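Local coordinates for magnetosome membrane protein MamB, putative Co/Zn/Cd cation transporter. Cation diffusion facilitator family (Desulfamplus magnetovallimortis, PDB 6QFJ), which probably moves metal cations across the magnetosome membrane as a cation diffusion facilitator, of which this chain is the C-terminal domain, at residues Ser19-Lys24 with Tyr42-Ile47; Glu38-Val43 with Arg76-Gln81. All blocks are in the same frame, centred on the assembly; numbering follows the deposited sequence.

Interaction 1 (Ser19-Lys24 with Tyr42-Ile47); sequences SISDVK and YVPPDI
Lys24 and Tyr42 cross at about a right angle, the aliphatic part of the lysine laid against the phenol. Lys24 CB makes an off-centre CH-pi contact, 4.2 Å from the centroid of the Tyr42 ring and 29° off its normal, and CD sits 3.6 Å from Tyr42 OH. Asp22 CB meets the same ring at its edge, near the plane, 3.8 Å from Tyr42 CD2. Lys24 CG stands anti to the backbone N (chi1 178°), which sets that carbon beside the tyrosine's CZ and OH; bends at the third and fourth torsions follow, and the lysine end lies by Phe78, with which it forms a cation-pi pair.

Behind the side chains the backbones are joined in antiparallel fashion. Tyr42 N gives a hydrogen bond of 2.9 Å to Asp22 O. Tyr42 O takes one of 2.9 Å from Ser21 N, and a weak, longer one from Asp22 N, so a single carbonyl serves two successive amides. Ser21 OG packs on the start of the turn, 3.3 Å from Pro44 CD and 3.4 Å from Val43 CA. Further out, Ser19 OG is hydrogen-bonded to Glu58 of helix 49-66, Ile20 packs on Leu14 of helix 2-15, and Ile47 N closes a type I turn on Pro44 O.

Ser21 and Asp22 together facing Tyr42 make a classic beta bulge, here where the hairpin of strands 22-31 and 34-43 ends.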
loop_
_atom_site.group_PDB
_atom_site.type_symbol
_atom_site.label_atom_id
_atom_site.label_comp_id
_atom_site.label_asym_id
_atom_site.label_seq_id
_atom_site.Cartn_x
_atom_site.Cartn_y
_atom_site.Cartn_z
ATOM N N SER A 19 -5.311 8.798 5.556
ATOM C CA SER A 19 -5.260 7.789 6.630
ATOM C C SER A 19 -3.870 7.123 6.853
ATOM O O SER A 19 -3.650 6.376 7.823
ATOM C CB SER A 19 -6.316 6.721 6.345
ATOM O OG SER A 19 -6.046 6.045 5.144
ATOM N N ILE A 20 -2.941 7.433 5.969
ATOM C CA ILE A 20 -1.625 6.824 5.929
ATOM C C ILE A 20 -0.625 7.874 6.294
ATOM O O ILE A 20 -0.585 8.934 5.665
ATOM C CB ILE A 20 -1.337 6.272 4.507
ATOM C CG1 ILE A 20 -2.235 5.053 4.307
ATOM C CG2 ILE A 20 0.112 5.905 4.283
ATOM C CD1 ILE A 20 -2.347 4.659 2.848
ATOM N N SER A 21 0.215 7.602 7.307
ATOM C CA SER A 21 1.255 8.602 7.703
ATOM C C SER A 21 2.395 8.649 6.701
ATOM O O SER A 21 2.906 9.675 6.364
ATOM C CB SER A 21 1.807 8.261 9.112
ATOM O OG SER A 21 0.701 8.003 9.984
ATOM N N ASP A 22 2.790 7.518 6.192
ATOM C CA ASP A 22 3.927 7.442 5.231
ATOM C C ASP A 22 3.984 6.037 4.639
ATOM O O ASP A 22 3.422 5.088 5.205
ATOM C CB ASP A 22 5.281 7.656 5.977
ATOM C CG ASP A 22 5.696 9.107 6.015
ATOM O OD1 ASP A 22 5.644 9.793 4.988
ATOM O OD2 ASP A 22 6.066 9.613 7.098
ATOM N N VAL A 23 4.661 5.923 3.520
ATOM C CA VAL A 23 4.932 4.658 2.869
ATOM C C VAL A 23 6.239 4.158 3.433
ATOM O O VAL A 23 7.233 4.861 3.378
ATOM C CB VAL A 23 5.069 4.814 1.349
ATOM C CG1 VAL A 23 5.411 3.468 0.705
ATOM C CG2 VAL A 23 3.771 5.317 0.814
ATOM N N LYS A 24 6.238 2.958 3.979
ATOM C CA LYS A 24 7.470 2.362 4.452
ATOM C C LYS A 24 8.186 1.607 3.339
ATOM O O LYS A 24 9.390 1.695 3.208
ATOM C CB LYS A 24 7.176 1.392 5.570
ATOM C CG LYS A 24 8.391 0.660 6.128
ATOM C CD LYS A 24 7.891 0.105 7.423
ATOM C CE LYS A 24 8.419 -1.245 7.804
ATOM N NZ LYS A 24 9.538 -1.093 8.595
ATOM N N TYR A 42 3.237 3.168 7.335
ATOM C CA TYR A 42 3.186 3.732 8.658
ATOM C C TYR A 42 1.863 4.339 8.857
ATOM O O TYR A 42 1.340 5.021 8.001
ATOM C CB TYR A 42 4.284 4.862 8.839
ATOM C CG TYR A 42 5.688 4.351 8.900
ATOM C CD1 TYR A 42 6.071 3.529 9.923
ATOM C CD2 TYR A 42 6.624 4.609 7.906
ATOM C CE1 TYR A 42 7.328 3.015 9.980
ATOM C CE2 TYR A 42 7.914 4.117 7.949
ATOM C CZ TYR A 42 8.250 3.320 9.006
ATOM O OH TYR A 42 9.506 2.804 9.123
ATOM N N VAL A 43 1.291 4.111 10.018
ATOM C CA VAL A 43 0.006 4.701 10.390
ATOM C C VAL A 43 0.119 5.177 11.836
ATOM O O VAL A 43 1.064 4.796 12.551
ATOM C CB VAL A 43 -1.101 3.672 10.324
ATOM C CG1 VAL A 43 -1.230 3.168 8.892
ATOM C CG2 VAL A 43 -0.781 2.498 11.238
ATOM N N PRO A 44 -0.884 5.924 12.314
ATOM C CA PRO A 44 -0.793 6.491 13.664
ATOM C C PRO A 44 -0.775 5.362 14.628
ATOM O O PRO A 44 -1.521 4.371 14.439
ATOM C CB PRO A 44 -2.058 7.347 13.796
ATOM C CG PRO A 44 -2.360 7.765 12.388
ATOM C CD PRO A 44 -1.910 6.569 11.506
ATOM N N PRO A 45 0.063 5.452 15.668
ATOM C CA PRO A 45 0.206 4.316 16.621
ATOM C C PRO A 45 -1.049 3.890 17.347
ATOM O O PRO A 45 -1.128 2.741 17.797
ATOM C CB PRO A 45 1.225 4.806 17.638
ATOM C CG PRO A 45 1.866 6.032 17.054
ATOM C CD PRO A 45 0.976 6.559 15.951
ATOM N N ASP A 46 -2.026 4.781 17.475
ATOM C CA ASP A 46 -3.234 4.472 18.186
ATOM C C ASP A 46 -4.370 3.936 17.284
ATOM O O ASP A 46 -5.491 3.857 17.719
ATOM C CB ASP A 46 -3.733 5.699 18.994
ATOM C CG ASP A 46 -4.027 6.925 18.136
ATOM O OD1 ASP A 46 -3.485 7.055 17.032
ATOM O OD2 ASP A 46 -4.737 7.806 18.638
ATOM N N ILE A 47 -4.122 3.558 16.040
ATOM C CA ILE A 47 -5.278 3.139 15.225
ATOM C C ILE A 47 -5.891 1.899 15.894
ATOM O O ILE A 47 -5.204 1.099 16.472
ATOM C CB ILE A 47 -4.949 2.833 13.758
ATOM C CG1 ILE A 47 -3.866 1.786 13.666
ATOM C CG2 ILE A 47 -4.537 4.116 13.060
ATOM C CD1 ILE A 47 -3.867 1.028 12.388
#

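Interaction 2 (Glu38-Val43 with Arg76-Gln81); sequences EIDLYV and RLFAAQ
The Arg76 guanidinium has the Phe78 ring on one face, CZ lying 4.0 Å above the plane over its centre, and the Asp40 carboxylate at its edge. Arg76 grips that carboxylate side-on: NE reaches Asp40 OD1 at 3.1 Å from above the carboxylate plane, while NH1 binds Asp40 OD2 on its syn side, also out of plane, at 2.8 Å. The arginine chain bends at its third torsion, placing NE beside Asp40 OD1. The two planes are turned 49° apart, so the salt bridge is twisted. The Phe78 ring in turn has Leu41 O in plane at its edge, and its CE2 lies 3.8 Å from Asp40 CG. An alanine in place of Asp40 would probably leave the guanidinium without its charged mate and freer to swing off the Phe78 ring.

Next along this face, the Gln81 amide lies nearly parallel to the Tyr42 ring, their planes 9° apart, with Gln81 CD 3.7 Å from Tyr42 OH. Leu41 and Leu77 point to the other face; Leu77 CD2 touches Val43 CG1 at 4.1 Å, on the side where helix 49-66 packs.

Five backbone hydrogen bonds join the strands, from Arg76 N to Ile39 O (2.7 Å) through to Ala80 N and Val43 O, past strand 71-79. Residues 38-43 and 76-79 run parallel, their directions 34° apart, as in the beta-alpha-beta unit formed by strand 34-43, helix 49-66 and strand 71-79.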
loop_
_atom_site.group_PDB
_atom_site.type_symbol
_atom_site.label_atom_id
_atom_site.label_comp_id
_atom_site.label_asym_id
_atom_site.label_seq_id
_atom_site.Cartn_x
_atom_site.Cartn_y
_atom_site.Cartn_z
ATOM N N GLU A 38 3.503 -6.160 -2.234
ATOM C CA GLU A 38 3.662 -6.101 -0.776
ATOM C C GLU A 38 3.832 -4.675 -0.413
ATOM O O GLU A 38 4.797 -4.005 -0.864
ATOM C CB GLU A 38 4.872 -6.915 -0.311
ATOM C CG GLU A 38 4.634 -8.415 -0.505
ATOM C CD GLU A 38 5.867 -9.265 -0.318
ATOM O OE1 GLU A 38 6.976 -8.830 -0.645
ATOM O OE2 GLU A 38 5.704 -10.391 0.132
ATOM N N ILE A 39 2.888 -4.171 0.358
ATOM C CA ILE A 39 2.867 -2.776 0.718
ATOM C C ILE A 39 2.976 -2.638 2.242
ATOM O O ILE A 39 2.096 -3.153 3.005
ATOM C CB ILE A 39 1.584 -2.108 0.232
ATOM C CG1 ILE A 39 1.347 -2.454 -1.232
ATOM C CG2 ILE A 39 1.642 -0.605 0.487
ATOM C CD1 ILE A 39 1.531 -1.386 -2.251
ATOM N N ASP A 40 4.036 -1.948 2.684
ATOM C CA ASP A 40 4.225 -1.614 4.089
ATOM C C ASP A 40 3.987 -0.144 4.324
ATOM O O ASP A 40 4.589 0.690 3.652
ATOM C CB ASP A 40 5.645 -2.029 4.530
ATOM C CG ASP A 40 5.851 -3.530 4.473
ATOM O OD1 ASP A 40 4.837 -4.290 4.322
ATOM O OD2 ASP A 40 7.007 -3.977 4.485
ATOM N N LEU A 41 3.141 0.175 5.295
ATOM C CA LEU A 41 2.774 1.560 5.628
ATOM C C LEU A 41 2.914 1.894 7.064
ATOM O O LEU A 41 2.756 1.040 7.925
ATOM C CB LEU A 41 1.316 1.796 5.310
ATOM C CG LEU A 41 0.918 1.384 3.874
ATOM C CD1 LEU A 41 -0.534 1.449 3.725
ATOM C CD2 LEU A 41 1.597 2.264 2.878
ATOM N N TYR A 42 3.237 3.168 7.335
ATOM C CA TYR A 42 3.186 3.732 8.658
ATOM C C TYR A 42 1.863 4.339 8.857
ATOM O O TYR A 42 1.340 5.021 8.001
ATOM C CB TYR A 42 4.284 4.862 8.839
ATOM C CG TYR A 42 5.688 4.351 8.900
ATOM C CD1 TYR A 42 6.071 3.529 9.923
ATOM C CD2 TYR A 42 6.624 4.609 7.906
ATOM C CE1 TYR A 42 7.328 3.015 9.980
ATOM C CE2 TYR A 42 7.914 4.117 7.949
ATOM C CZ TYR A 42 8.250 3.320 9.006
ATOM O OH TYR A 42 9.506 2.804 9.123
ATOM N N VAL A 43 1.291 4.111 10.018
ATOM C CA VAL A 43 0.006 4.701 10.390
ATOM C C VAL A 43 0.119 5.177 11.836
ATOM O O VAL A 43 1.064 4.796 12.551
ATOM C CB VAL A 43 -1.101 3.672 10.324
ATOM C CG1 VAL A 43 -1.230 3.168 8.892
ATOM C CG2 VAL A 43 -0.781 2.498 11.238
ATOM N N ARG A 76 0.942 -4.483 5.115
ATOM C CA ARG A 76 1.310 -4.534 6.511
ATOM C C ARG A 76 1.305 -3.139 7.089
ATOM O O ARG A 76 1.822 -2.238 6.475
ATOM C CB ARG A 76 2.653 -5.203 6.704
ATOM C CG ARG A 76 2.616 -6.700 6.349
ATOM C CD ARG A 76 3.881 -7.410 6.720
ATOM N NE ARG A 76 5.038 -6.777 6.094
ATOM C CZ ARG A 76 6.321 -7.048 6.414
ATOM N NH1 ARG A 76 7.319 -6.407 5.801
ATOM N NH2 ARG A 76 6.621 -7.985 7.346
ATOM N N LEU A 77 0.775 -2.978 8.298
ATOM C CA LEU A 77 0.708 -1.637 8.955
ATOM C C LEU A 77 1.679 -1.609 10.163
ATOM O O LEU A 77 1.715 -2.537 10.993
ATOM C CB LEU A 77 -0.677 -1.339 9.443
ATOM C CG LEU A 77 -1.807 -1.450 8.404
ATOM C CD1 LEU A 77 -3.096 -1.058 9.071
ATOM C CD2 LEU A 77 -1.540 -0.571 7.245
ATOM N N PHE A 78 2.461 -0.526 10.222
ATOM C CA PHE A 78 3.413 -0.285 11.288
ATOM C C PHE A 78 3.127 1.044 11.951
ATOM O O PHE A 78 2.700 1.988 11.312
ATOM C CB PHE A 78 4.820 -0.262 10.676
ATOM C CG PHE A 78 5.244 -1.563 10.123
ATOM C CD1 PHE A 78 5.903 -2.510 10.895
ATOM C CD2 PHE A 78 4.987 -1.855 8.803
ATOM C CE1 PHE A 78 6.293 -3.736 10.351
ATOM C CE2 PHE A 78 5.372 -3.059 8.252
ATOM C CZ PHE A 78 6.043 -4.015 9.012
ATOM N N ALA A 79 3.367 1.152 13.251
ATOM C CA ALA A 79 3.200 2.410 13.982
ATOM C C ALA A 79 4.175 3.461 13.383
ATOM O O ALA A 79 5.383 3.227 13.313
ATOM C CB ALA A 79 3.533 2.235 15.451
ATOM N N ALA A 80 3.667 4.621 13.048
ATOM C CA ALA A 80 4.603 5.742 12.711
ATOM C C ALA A 80 5.593 5.980 13.851
ATOM O O ALA A 80 5.278 5.830 15.055
ATOM C CB ALA A 80 3.822 6.988 12.454
ATOM N N GLN A 81 6.766 6.419 13.462
ATOM C CA GLN A 81 7.891 6.586 14.353
ATOM C C GLN A 81 7.652 7.987 14.957
ATOM O O GLN A 81 7.421 8.917 14.199
ATOM C CB GLN A 81 9.178 6.622 13.507
ATOM C CG GLN A 81 9.079 5.667 12.311
ATOM C CD GLN A 81 10.380 5.414 11.633
ATOM O OE1 GLN A 81 10.666 6.039 10.634
ATOM N NE2 GLN A 81 11.179 4.538 12.179
#

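From the N terminus, helix 2-15 leads to residues 19-24, where strand 22-31 begins. The chain turns back into strand 34-43, and interaction 1 closes that hairpin at its open end. Interaction 2 starts on the same strand: its loop runs out through helix 49-66 and returns along strand 71-79. The two contacts share Tyr42 and Val43, and their loops follow one another along the chain. Strand 34-43 lies in the middle, antiparallel to strand 22-31 and parallel to strand 71-79. Lys24 N probably bonds to Asp40 O, and Ile20 meets Leu41, linking the contacts directly. Together they join all three strands of the ZT-dimer-type domain's sheet.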